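Local structure of cytochrome P450 (Zobellia galactanivorans, 6G5Q) at residues Gly55-Pro60 / Ile71-Asp76; Leu139-Ser144 / Asp190-Leu195. The protein belongs to the cytochrome P450 family of haem-containing proteins and holds 6-O-methyl-beta-D-galactopyranose close to its haem. All coordinates share one frame; numbering follows the deposited sequence.

Contact 1 (Gly55-Pro60 / Ile71-Asp76); sequences GRIVIP and IPFEVD. With HEM (protoporphyrin IX containing Fe), chain D; EMZ (6-O-methyl-beta-D-galactopyranose), chain C.
Ile-57 and Glu-74 bring two loop segments of one connection, 55-60 and 71-76, to a CA-CA distance of 8.1 Å, the second folded into a type I beta turn from Pro-72 to Val-75. The ring of Phe-73 projects from segment 71-76 against Ile-57 and Val-58, carried there by a CG anti to the backbone N (chi1 -179°). Ile-57 CD1 packs over one ring face, displaced toward the rim and 3.6 Å from Phe-73 CZ, in a CH-pi contact. The opposite face is taken by the sugar, with EMZ C6 above the ring centre. Val-58 CG2 and HEM O1A lie at the ring edge, near its plane; Phe-73 CE1 is 3.2 Å from this propionate oxygen. Beside the ring, the extended chain of Glu-74 carries OE2 to Gly-55 N at 2.8 Å, the N-H (160°) approaching from above the carboxylate plane. A water donates to Glu-74 OE2 at 2.8 Å and accepts from Ile-57 N at 3.1 Å. Arg-66 forms a salt bridge with the same oxygen, while Gln-70 N donates to OE1. A buried carboxylate thus joins the two segments, its charge probably balanced by Arg-66, and the apolar ring next to it forms one wall of the sugar pocket beside the haem.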
ATOM      1  N   GLY A  55      -2.149  10.051 -14.208  1.00 43.25           N
ATOM      2  CA  GLY A  55      -3.283   9.146 -13.991  1.00 40.95           C
ATOM      3  C   GLY A  55      -3.351   7.965 -14.947  1.00 39.13           C
ATOM      4  O   GLY A  55      -4.118   7.035 -14.724  1.00 40.77           O
ATOM      5  N   ARG A  56      -2.551   7.992 -16.004  1.00 39.57           N
ATOM      6  CA  ARG A  56      -2.618   6.921 -16.997  1.00 41.21           C
ATOM      7  C   ARG A  56      -2.075   5.558 -16.511  1.00 43.08           C
ATOM      8  O   ARG A  56      -2.631   4.503 -16.908  1.00 41.45           O
ATOM      9  CB  ARG A  56      -1.981   7.323 -18.337  1.00 41.24           C
ATOM     10  CG  ARG A  56      -2.587   6.541 -19.504  1.00 42.23           C
ATOM     11  CD  ARG A  56      -1.910   6.770 -20.855  1.00 43.73           C
ATOM     12  NE  ARG A  56      -2.230   5.612 -21.710  1.00 47.45           N
ATOM     13  CZ  ARG A  56      -1.575   5.250 -22.820  1.00 44.98           C
ATOM     14  NH1 ARG A  56      -0.541   5.958 -23.308  1.00 39.70           N
ATOM     15  NH2 ARG A  56      -1.988   4.161 -23.459  1.00 39.91           N
ATOM     16  N   ILE A  57      -1.019   5.558 -15.669  1.00 37.65           N
ATOM     17  CA  ILE A  57      -0.445   4.275 -15.209  1.00 33.88           C
ATOM     18  C   ILE A  57      -1.297   3.596 -14.136  1.00 36.55           C
ATOM     19  O   ILE A  57      -1.156   2.406 -13.907  1.00 36.26           O
ATOM     20  CB  ILE A  57       1.029   4.351 -14.733  1.00 33.76           C
ATOM     21  CG1 ILE A  57       1.140   5.153 -13.421  1.00 28.14           C
ATOM     22  CG2 ILE A  57       1.963   4.798 -15.870  1.00 31.64           C
ATOM     23  CD1 ILE A  57       2.541   5.483 -13.022  1.00 30.49           C
ATOM     24  N   VAL A  58      -2.198   4.340 -13.491  1.00 36.23           N
ATOM     25  CA  VAL A  58      -3.101   3.730 -12.496  1.00 36.84           C
ATOM     26  C   VAL A  58      -4.161   2.809 -13.150  1.00 39.57           C
ATOM     27  O   VAL A  58      -4.583   3.042 -14.289  1.00 45.31           O
ATOM     28  CB  VAL A  58      -3.744   4.800 -11.582  1.00 35.23           C
ATOM     29  CG1 VAL A  58      -4.570   4.153 -10.468  1.00 35.81           C
ATOM     30  CG2 VAL A  58      -2.659   5.705 -10.985  1.00 37.10           C
ATOM     31  N   ILE A  59      -4.551   1.754 -12.436  1.00 40.61           N
ATOM     32  CA  ILE A  59      -5.607   0.861 -12.884  1.00 44.75           C
ATOM     33  C   ILE A  59      -6.603   0.594 -11.765  1.00 47.54           C
ATOM     34  O   ILE A  59      -6.297  -0.173 -10.842  1.00 50.31           O
ATOM     35  CB  ILE A  59      -5.058  -0.478 -13.400  1.00 45.91           C
ATOM     36  CG1 ILE A  59      -4.146  -0.246 -14.604  1.00 42.32           C
ATOM     37  CG2 ILE A  59      -6.213  -1.436 -13.732  1.00 43.50           C
ATOM     38  CD1 ILE A  59      -3.091  -1.318 -14.731  1.00 42.42           C
ATOM     39  N   PRO A  60      -7.811   1.169 -11.858  1.00 47.96           N
ATOM     40  CA  PRO A  60      -8.314   1.836 -13.070  1.00 47.53           C
ATOM     41  C   PRO A  60      -7.704   3.208 -13.359  1.00 46.05           C
ATOM     42  O   PRO A  60      -7.291   3.900 -12.418  1.00 45.25           O
ATOM     43  CB  PRO A  60      -9.817   1.976 -12.782  1.00 48.09           C
ATOM     44  CG  PRO A  60      -9.914   2.065 -11.283  1.00 48.08           C
ATOM     45  CD  PRO A  60      -8.798   1.200 -10.754  1.00 49.74           C
ATOM     46  N   ILE A  71       4.447  12.828  -7.635  1.00 31.56           N
ATOM     47  CA  ILE A  71       5.909  12.868  -7.591  1.00 29.35           C
ATOM     48  C   ILE A  71       6.394  12.150  -6.329  1.00 29.01           C
ATOM     49  O   ILE A  71       5.890  12.478  -5.254  1.00 30.64           O
ATOM     50  CB  ILE A  71       6.389  14.327  -7.566  1.00 29.60           C
ATOM     51  CG1 ILE A  71       6.144  15.019  -8.918  1.00 30.30           C
ATOM     52  CG2 ILE A  71       7.859  14.435  -7.146  1.00 28.57           C
ATOM     53  CD1 ILE A  71       6.369  16.535  -8.871  1.00 27.61           C
ATOM     54  N   PRO A  72       7.363  11.213  -6.410  1.00 28.99           N
ATOM     55  CA  PRO A  72       8.066  10.777  -7.627  1.00 28.12           C
ATOM     56  C   PRO A  72       7.364   9.686  -8.488  1.00 27.75           C
ATOM     57  O   PRO A  72       7.917   9.232  -9.509  1.00 31.93           O
ATOM     58  CB  PRO A  72       9.375  10.160  -7.070  1.00 27.53           C
ATOM     59  CG  PRO A  72       9.353  10.343  -5.603  1.00 26.98           C
ATOM     60  CD  PRO A  72       7.909  10.524  -5.231  1.00 29.98           C
ATOM     61  N   PHE A  73       6.170   9.280  -8.090  1.00 27.62           N
ATOM     62  CA  PHE A  73       5.419   8.200  -8.744  1.00 30.29           C
ATOM     63  C   PHE A  73       5.304   8.271 -10.283  1.00 32.07           C
ATOM     64  O   PHE A  73       5.428   7.243 -10.972  1.00 32.82           O
ATOM     65  CB  PHE A  73       4.031   8.141  -8.098  1.00 31.89           C
ATOM     66  CG  PHE A  73       3.132   7.064  -8.646  1.00 34.00           C
ATOM     67  CD1 PHE A  73       3.535   5.717  -8.675  1.00 31.34           C
ATOM     68  CD2 PHE A  73       1.858   7.405  -9.133  1.00 34.14           C
ATOM     69  CE1 PHE A  73       2.672   4.741  -9.162  1.00 30.31           C
ATOM     70  CE2 PHE A  73       1.003   6.433  -9.629  1.00 33.29           C
ATOM     71  CZ  PHE A  73       1.420   5.101  -9.635  1.00 35.28           C
ATOM     72  N   GLU A  74       5.075   9.469 -10.824  1.00 30.55           N
ATOM     73  CA  GLU A  74       4.853   9.629 -12.274  1.00 32.79           C
ATOM     74  C   GLU A  74       5.995  10.365 -12.941  1.00 32.47           C
ATOM     75  O   GLU A  74       5.785  11.220 -13.778  1.00 35.56           O
ATOM     76  CB  GLU A  74       3.486  10.291 -12.557  1.00 31.87           C
ATOM     77  CG  GLU A  74       2.321   9.354 -12.245  1.00 36.40           C
ATOM     78  CD  GLU A  74       0.952  10.010 -12.200  1.00 39.28           C
ATOM     79  OE1 GLU A  74       0.844  11.197 -11.787  1.00 39.98           O
ATOM     80  OE2 GLU A  74      -0.042   9.293 -12.530  1.00 43.16           O
ATOM     81  N   VAL A  75       7.224  10.029 -12.547  1.00 34.35           N
ATOM     82  CA  VAL A  75       8.417  10.632 -13.118  1.00 32.88           C
ATOM     83  C   VAL A  75       9.398   9.521 -13.442  1.00 36.06           C
ATOM     84  O   VAL A  75       9.555   8.605 -12.625  1.00 36.65           O
ATOM     85  CB  VAL A  75       9.069  11.611 -12.114  1.00 33.26           C
ATOM     86  CG1 VAL A  75      10.285  12.312 -12.735  1.00 31.48           C
ATOM     87  CG2 VAL A  75       8.048  12.640 -11.636  1.00 32.10           C
ATOM     88  N   ASP A  76      10.079   9.594 -14.595  1.00 35.53           N
ATOM     89  CA  ASP A  76      11.104   8.610 -14.928  1.00 34.33           C
ATOM     90  C   ASP A  76      12.520   9.041 -14.491  1.00 34.26           C
ATOM     91  O   ASP A  76      12.770  10.229 -14.383  1.00 34.96           O
ATOM     92  CB  ASP A  76      11.043   8.230 -16.414  1.00 36.80           C
ATOM     93  CG  ASP A  76       9.733   7.461 -16.783  1.00 46.64           C
ATOM     94  OD1 ASP A  76       9.429   6.397 -16.159  1.00 47.02           O
ATOM     95  OD2 ASP A  76       9.005   7.916 -17.702  1.00 46.87           O
TER
HETATM   96  CHA HEM D 402       4.982   2.996  -4.250  1.00 19.44           C
HETATM   97  CHB HEM D 402       2.796  -0.775  -2.070  1.00 19.66           C
HETATM   98  CHC HEM D 402       1.950   1.901   1.816  1.00 20.28           C
HETATM   99  CHD HEM D 402       3.676   5.715  -0.497  1.00 20.22           C
HETATM  100  C1A HEM D 402       4.462   1.742  -3.983  1.00 20.03           C
HETATM  101  C2A HEM D 402       4.505   0.622  -4.865  1.00 21.61           C
HETATM  102  C3A HEM D 402       3.896  -0.410  -4.233  1.00 20.74           C
HETATM  103  C4A HEM D 402       3.472   0.030  -2.974  1.00 20.14           C
HETATM  104  CMA HEM D 402       3.706  -1.800  -4.754  1.00 21.45           C
HETATM  105  CAA HEM D 402       5.129   0.484  -6.244  1.00 23.80           C
HETATM  106  CBA HEM D 402       4.402   1.405  -7.222  1.00 25.53           C
HETATM  107  CGA HEM D 402       4.954   1.348  -8.621  1.00 29.03           C
HETATM  108  O1A HEM D 402       4.562   2.215  -9.452  1.00 28.09           O
HETATM  109  O2A HEM D 402       5.809   0.480  -8.963  1.00 29.76           O
HETATM  110  C1B HEM D 402       2.401  -0.342  -0.817  1.00 19.32           C
HETATM  111  C2B HEM D 402       1.851  -1.234   0.125  1.00 19.59           C
HETATM  112  C3B HEM D 402       1.596  -0.510   1.251  1.00 19.79           C
HETATM  113  C4B HEM D 402       2.035   0.871   0.912  1.00 19.66           C
HETATM  114  CMB HEM D 402       1.562  -2.686  -0.120  1.00 20.41           C
HETATM  115  CAB HEM D 402       0.932  -0.921   2.525  1.00 21.03           C
HETATM  116  CBB HEM D 402       1.104  -2.086   3.135  1.00 20.81           C
HETATM  117  C1C HEM D 402       2.340   3.184   1.531  1.00 20.49           C
HETATM  118  C2C HEM D 402       2.195   4.275   2.427  1.00 21.60           C
HETATM  119  C3C HEM D 402       2.653   5.392   1.736  1.00 20.36           C
HETATM  120  C4C HEM D 402       3.095   4.925   0.452  1.00 20.56           C
HETATM  121  CMC HEM D 402       1.626   4.179   3.855  1.00 21.53           C
HETATM  122  CAC HEM D 402       2.782   6.776   2.206  1.00 19.91           C
HETATM  123  CBC HEM D 402       2.287   7.204   3.352  1.00 19.48           C
HETATM  124  C1D HEM D 402       4.231   5.256  -1.692  1.00 19.95           C
HETATM  125  C2D HEM D 402       4.983   6.158  -2.599  1.00 19.95           C
HETATM  126  C3D HEM D 402       5.363   5.397  -3.640  1.00 20.40           C
HETATM  127  C4D HEM D 402       4.800   4.054  -3.374  1.00 19.88           C
HETATM  128  CMD HEM D 402       5.282   7.633  -2.394  1.00 18.16           C
HETATM  129  CAD HEM D 402       6.122   5.908  -4.862  1.00 20.15           C
HETATM  130  CBD HEM D 402       7.637   5.725  -4.730  1.00 22.82           C
HETATM  131  CGD HEM D 402       8.336   6.203  -6.002  1.00 24.93           C
HETATM  132  O1D HEM D 402       7.667   6.357  -7.047  1.00 23.08           O
HETATM  133  O2D HEM D 402       9.586   6.436  -6.047  1.00 23.51           O
HETATM  134  NA  HEM D 402       3.796   1.346  -2.841  1.00 19.90           N
HETATM  135  NB  HEM D 402       2.523   0.888  -0.309  1.00 20.23           N
HETATM  136  NC  HEM D 402       2.850   3.600   0.356  1.00 20.09           N
HETATM  137  ND  HEM D 402       4.158   4.027  -2.184  1.00 20.51           N
HETATM  138 FE   HEM D 402       3.384   2.524  -1.306  1.00 23.34          FE
HETATM  139  C4  EMZ C 401      -1.554   6.903  -6.802  1.00 47.02           C
HETATM  140  C5  EMZ C 401      -1.145   5.448  -6.448  1.00 47.35           C
HETATM  141  C6  EMZ C 401       0.235   5.373  -5.817  1.00 43.69           C
HETATM  142  C3  EMZ C 401      -3.012   6.916  -7.237  1.00 52.85           C
HETATM  143  CAM EMZ C 401       1.933   3.851  -5.624  1.00 37.46           C
HETATM  144  O6  EMZ C 401       0.519   4.001  -5.533  1.00 38.52           O
HETATM  145  O5  EMZ C 401      -2.022   4.862  -5.448  1.00 47.64           O
HETATM  146  C1  EMZ C 401      -3.265   4.778  -6.099  1.00 53.60           C
HETATM  147  O1  EMZ C 401      -4.127   3.917  -5.388  1.00 59.54           O
HETATM  148  C2  EMZ C 401      -3.757   6.234  -6.104  1.00 57.60           C
HETATM  149  O2  EMZ C 401      -5.150   6.377  -6.240  1.00 53.48           O
HETATM  150  O3  EMZ C 401      -3.537   8.242  -7.405  1.00 59.70           O
HETATM  151  O4  EMZ C 401      -1.390   7.734  -5.638  1.00 40.22           O
HETATM  152  O   HOH W   1       0.386   8.224 -15.089  1.00 38.75           O

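Contact 2 (Leu139-Ser144 / Asp190-Leu195); sequences LNTPFS and DMYSVL
Met-191, with CG anti to the backbone N (chi1 -168°) and the chain extended beyond it, brings SD to 3.9 Å from Leu-139 CD1 where a helix C-terminus meets a helix N-terminus. Helix 122-139 ends in a Schellman motif with Asn-140, of positive phi, as its C-prime residue; Asp-190 is the N-cap of helix 191-196. The two ends are joined through the backbone: Met-191 N donates to Leu-139 O at 2.9 Å, the N-H bent to 139° and the donor tilted slightly from the carbonyl plane. The carbonyl at the end of one helix thereby receives the first N-H of the next. The CA-H of Asp-190 makes an additional contact with the same oxygen.

Asp-190 CB rests 3.6 Å from Asn-140 O, while Thr-141 CG2 sits near the edge of the Tyr-192 ring. Tyr-192 OH reaches back to Leu-139 CD2 at 4.1 Å, and helices 166-185 and 207-220 pack around this tyrosine. Asn-140 ND2 adds a bond to Asp-189 O, just ahead of the cap.

The carboxylate of Asp-190 is shared between two tasks. Its OD2 forms a salt bridge with Arg-182 of helix 166-185, which would favour the charged form. OD1 performs the capping: Ser-193 N meets it nearly along its C-O axis at 2.9 Å, and Ser-193 OG donates to it on the syn side, from the opposite face of the carboxylate plane.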
ATOM      1  N   LEU A 139       3.141  12.869   8.700  1.00 24.45           N
ATOM      2  CA  LEU A 139       3.022  14.232   8.238  1.00 26.63           C
ATOM      3  C   LEU A 139       3.477  15.281   9.278  1.00 29.20           C
ATOM      4  O   LEU A 139       3.745  16.429   8.902  1.00 25.91           O
ATOM      5  CB  LEU A 139       1.582  14.527   7.809  1.00 26.10           C
ATOM      6  CG  LEU A 139       1.272  14.280   6.341  1.00 25.29           C
ATOM      7  CD1 LEU A 139       1.643  12.873   5.948  1.00 26.09           C
ATOM      8  CD2 LEU A 139      -0.200  14.485   6.108  1.00 26.02           C
ATOM      9  N   ASN A 140       3.578  14.877  10.551  1.00 29.27           N
ATOM     10  CA  ASN A 140       3.885  15.781  11.636  1.00 32.46           C
ATOM     11  C   ASN A 140       2.889  16.934  11.766  1.00 33.10           C
ATOM     12  O   ASN A 140       3.264  18.085  11.930  1.00 31.77           O
ATOM     13  CB  ASN A 140       5.309  16.310  11.551  1.00 32.21           C
ATOM     14  CG  ASN A 140       5.773  16.919  12.882  1.00 38.89           C
ATOM     15  OD1 ASN A 140       5.375  16.451  13.973  1.00 39.79           O
ATOM     16  ND2 ASN A 140       6.599  17.975  12.810  1.00 36.48           N
ATOM     17  N   THR A 141       1.614  16.593  11.666  1.00 36.27           N
ATOM     18  CA  THR A 141       0.510  17.525  11.924  1.00 38.25           C
ATOM     19  C   THR A 141      -0.089  17.221  13.297  1.00 37.30           C
ATOM     20  O   THR A 141       0.205  16.193  13.886  1.00 40.77           O
ATOM     21  CB  THR A 141      -0.618  17.326  10.921  1.00 37.24           C
ATOM     22  OG1 THR A 141      -0.991  15.954  10.941  1.00 36.21           O
ATOM     23  CG2 THR A 141      -0.183  17.612   9.566  1.00 37.96           C
ATOM     24  N   PRO A 142      -0.957  18.102  13.804  1.00 37.56           N
ATOM     25  CA  PRO A 142      -1.609  17.778  15.082  1.00 34.33           C
ATOM     26  C   PRO A 142      -2.497  16.529  14.963  1.00 39.23           C
ATOM     27  O   PRO A 142      -3.125  16.282  13.896  1.00 35.41           O
ATOM     28  CB  PRO A 142      -2.507  18.998  15.351  1.00 33.24           C
ATOM     29  CG  PRO A 142      -1.950  20.107  14.492  1.00 34.67           C
ATOM     30  CD  PRO A 142      -1.341  19.432  13.284  1.00 36.54           C
ATOM     31  N   PHE A 143      -2.549  15.754  16.054  1.00 36.83           N
ATOM     32  CA  PHE A 143      -3.391  14.567  16.165  1.00 34.90           C
ATOM     33  C   PHE A 143      -4.819  14.753  15.635  1.00 36.73           C
ATOM     34  O   PHE A 143      -5.343  13.874  14.919  1.00 37.88           O
ATOM     35  CB  PHE A 143      -3.410  14.070  17.623  1.00 35.65           C
ATOM     36  CG  PHE A 143      -4.094  12.747  17.804  1.00 35.59           C
ATOM     37  CD1 PHE A 143      -3.420  11.540  17.516  1.00 36.12           C
ATOM     38  CD2 PHE A 143      -5.410  12.688  18.254  1.00 33.20           C
ATOM     39  CE1 PHE A 143      -4.074  10.313  17.654  1.00 38.22           C
ATOM     40  CE2 PHE A 143      -6.058  11.456  18.417  1.00 34.38           C
ATOM     41  CZ  PHE A 143      -5.393  10.272  18.121  1.00 35.45           C
ATOM     42  N   SER A 144      -5.431  15.895  15.946  1.00 32.89           N
ATOM     43  CA  SER A 144      -6.853  16.136  15.642  1.00 37.40           C
ATOM     44  C   SER A 144      -7.188  16.105  14.138  1.00 36.81           C
ATOM     45  O   SER A 144      -8.323  15.850  13.726  1.00 40.91           O
ATOM     46  CB  SER A 144      -7.249  17.481  16.233  1.00 39.95           C
ATOM     47  OG  SER A 144      -6.312  18.422  15.740  1.00 45.43           O
ATOM     48  N   ASP A 190       5.537  20.828   9.610  1.00 35.42           N
ATOM     49  CA  ASP A 190       4.799  19.747   9.008  1.00 32.29           C
ATOM     50  C   ASP A 190       5.387  19.405   7.623  1.00 29.57           C
ATOM     51  O   ASP A 190       6.263  20.115   7.117  1.00 27.85           O
ATOM     52  CB  ASP A 190       3.297  20.065   8.956  1.00 32.61           C
ATOM     53  CG  ASP A 190       2.986  21.379   8.212  1.00 43.77           C
ATOM     54  OD1 ASP A 190       3.831  21.932   7.466  1.00 42.26           O
ATOM     55  OD2 ASP A 190       1.858  21.880   8.378  1.00 56.37           O
ATOM     56  N   MET A 191       4.890  18.338   7.019  1.00 24.70           N
ATOM     57  CA  MET A 191       5.461  17.869   5.778  1.00 27.67           C
ATOM     58  C   MET A 191       5.326  18.924   4.658  1.00 28.83           C
ATOM     59  O   MET A 191       6.271  19.101   3.864  1.00 28.31           O
ATOM     60  CB  MET A 191       4.854  16.514   5.390  1.00 25.11           C
ATOM     61  CG  MET A 191       5.572  15.821   4.291  1.00 23.97           C
ATOM     62  SD  MET A 191       4.657  14.322   3.883  1.00 28.35           S
ATOM     63  CE  MET A 191       5.475  13.807   2.334  1.00 23.43           C
ATOM     64  N   TYR A 192       4.190  19.624   4.610  1.00 30.68           N
ATOM     65  CA  TYR A 192       3.959  20.717   3.651  1.00 31.52           C
ATOM     66  C   TYR A 192       5.048  21.790   3.746  1.00 30.73           C
ATOM     67  O   TYR A 192       5.657  22.130   2.736  1.00 29.56           O
ATOM     68  CB  TYR A 192       2.595  21.380   3.863  1.00 30.83           C
ATOM     69  CG  TYR A 192       1.424  20.420   3.993  1.00 32.53           C
ATOM     70  CD1 TYR A 192       0.775  19.897   2.852  1.00 34.69           C
ATOM     71  CD2 TYR A 192       0.946  20.041   5.254  1.00 31.55           C
ATOM     72  CE1 TYR A 192      -0.307  19.026   2.969  1.00 33.09           C
ATOM     73  CE2 TYR A 192      -0.124  19.169   5.392  1.00 30.88           C
ATOM     74  CZ  TYR A 192      -0.742  18.665   4.257  1.00 33.28           C
ATOM     75  OH  TYR A 192      -1.797  17.817   4.435  1.00 34.52           O
ATOM     76  N   SER A 193       5.297  22.307   4.951  1.00 33.22           N
ATOM     77  CA  SER A 193       6.334  23.332   5.163  1.00 34.93           C
ATOM     78  C   SER A 193       7.693  22.800   4.766  1.00 35.95           C
ATOM     79  O   SER A 193       8.436  23.478   4.073  1.00 41.16           O
ATOM     80  CB  SER A 193       6.425  23.791   6.619  1.00 35.20           C
ATOM     81  OG  SER A 193       5.242  24.438   7.026  1.00 39.03           O
ATOM     82  N   VAL A 194       8.029  21.590   5.202  1.00 34.21           N
ATOM     83  CA  VAL A 194       9.291  20.978   4.786  1.00 32.32           C
ATOM     84  C   VAL A 194       9.437  20.872   3.253  1.00 31.87           C
ATOM     85  O   VAL A 194      10.526  21.093   2.724  1.00 31.17           O
ATOM     86  CB  VAL A 194       9.510  19.621   5.486  1.00 32.99           C
ATOM     87  CG1 VAL A 194      10.734  18.903   4.903  1.00 31.63           C
ATOM     88  CG2 VAL A 194       9.672  19.840   6.996  1.00 31.34           C
ATOM     89  N   LEU A 195       8.369  20.515   2.534  1.00 27.99           N
ATOM     90  CA  LEU A 195       8.494  20.394   1.097  1.00 29.31           C
ATOM     91  C   LEU A 195       8.661  21.746   0.374  1.00 30.79           C
ATOM     92  O   LEU A 195       9.504  21.875  -0.562  1.00 29.07           O
ATOM     93  CB  LEU A 195       7.349  19.586   0.504  1.00 28.91           C
ATOM     94  CG  LEU A 195       7.429  18.116   0.926  1.00 29.34           C
ATOM     95  CD1 LEU A 195       6.171  17.395   0.531  1.00 26.69           C
ATOM     96  CD2 LEU A 195       8.657  17.450   0.305  1.00 31.06           C
TER

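In the fold
From the N terminus, the chain passes strand 48-49, which edges a mixed sheet, and enters the connection where contact 1 closes a loop of ten intervening residues without helix or strand. Helix 79-92 follows, and contact 2 opens at the end of helix 122-139, closing a longer, largely helical excursion at helix 191-196. The contacts therefore lie in series, neither nested nor crossed. The centres of contact 1 and contact 2 are about 24 Å apart, and the two do not touch. Helices 79-92 and 207-220 pack against both: Ile-71 and Pro-72 meet them near contact 1, Met-191 and Leu-195 near contact 2. The haem lies alongside the first, and about 6 Å, nearest atoms, from the side chain of Leu-139 in the second.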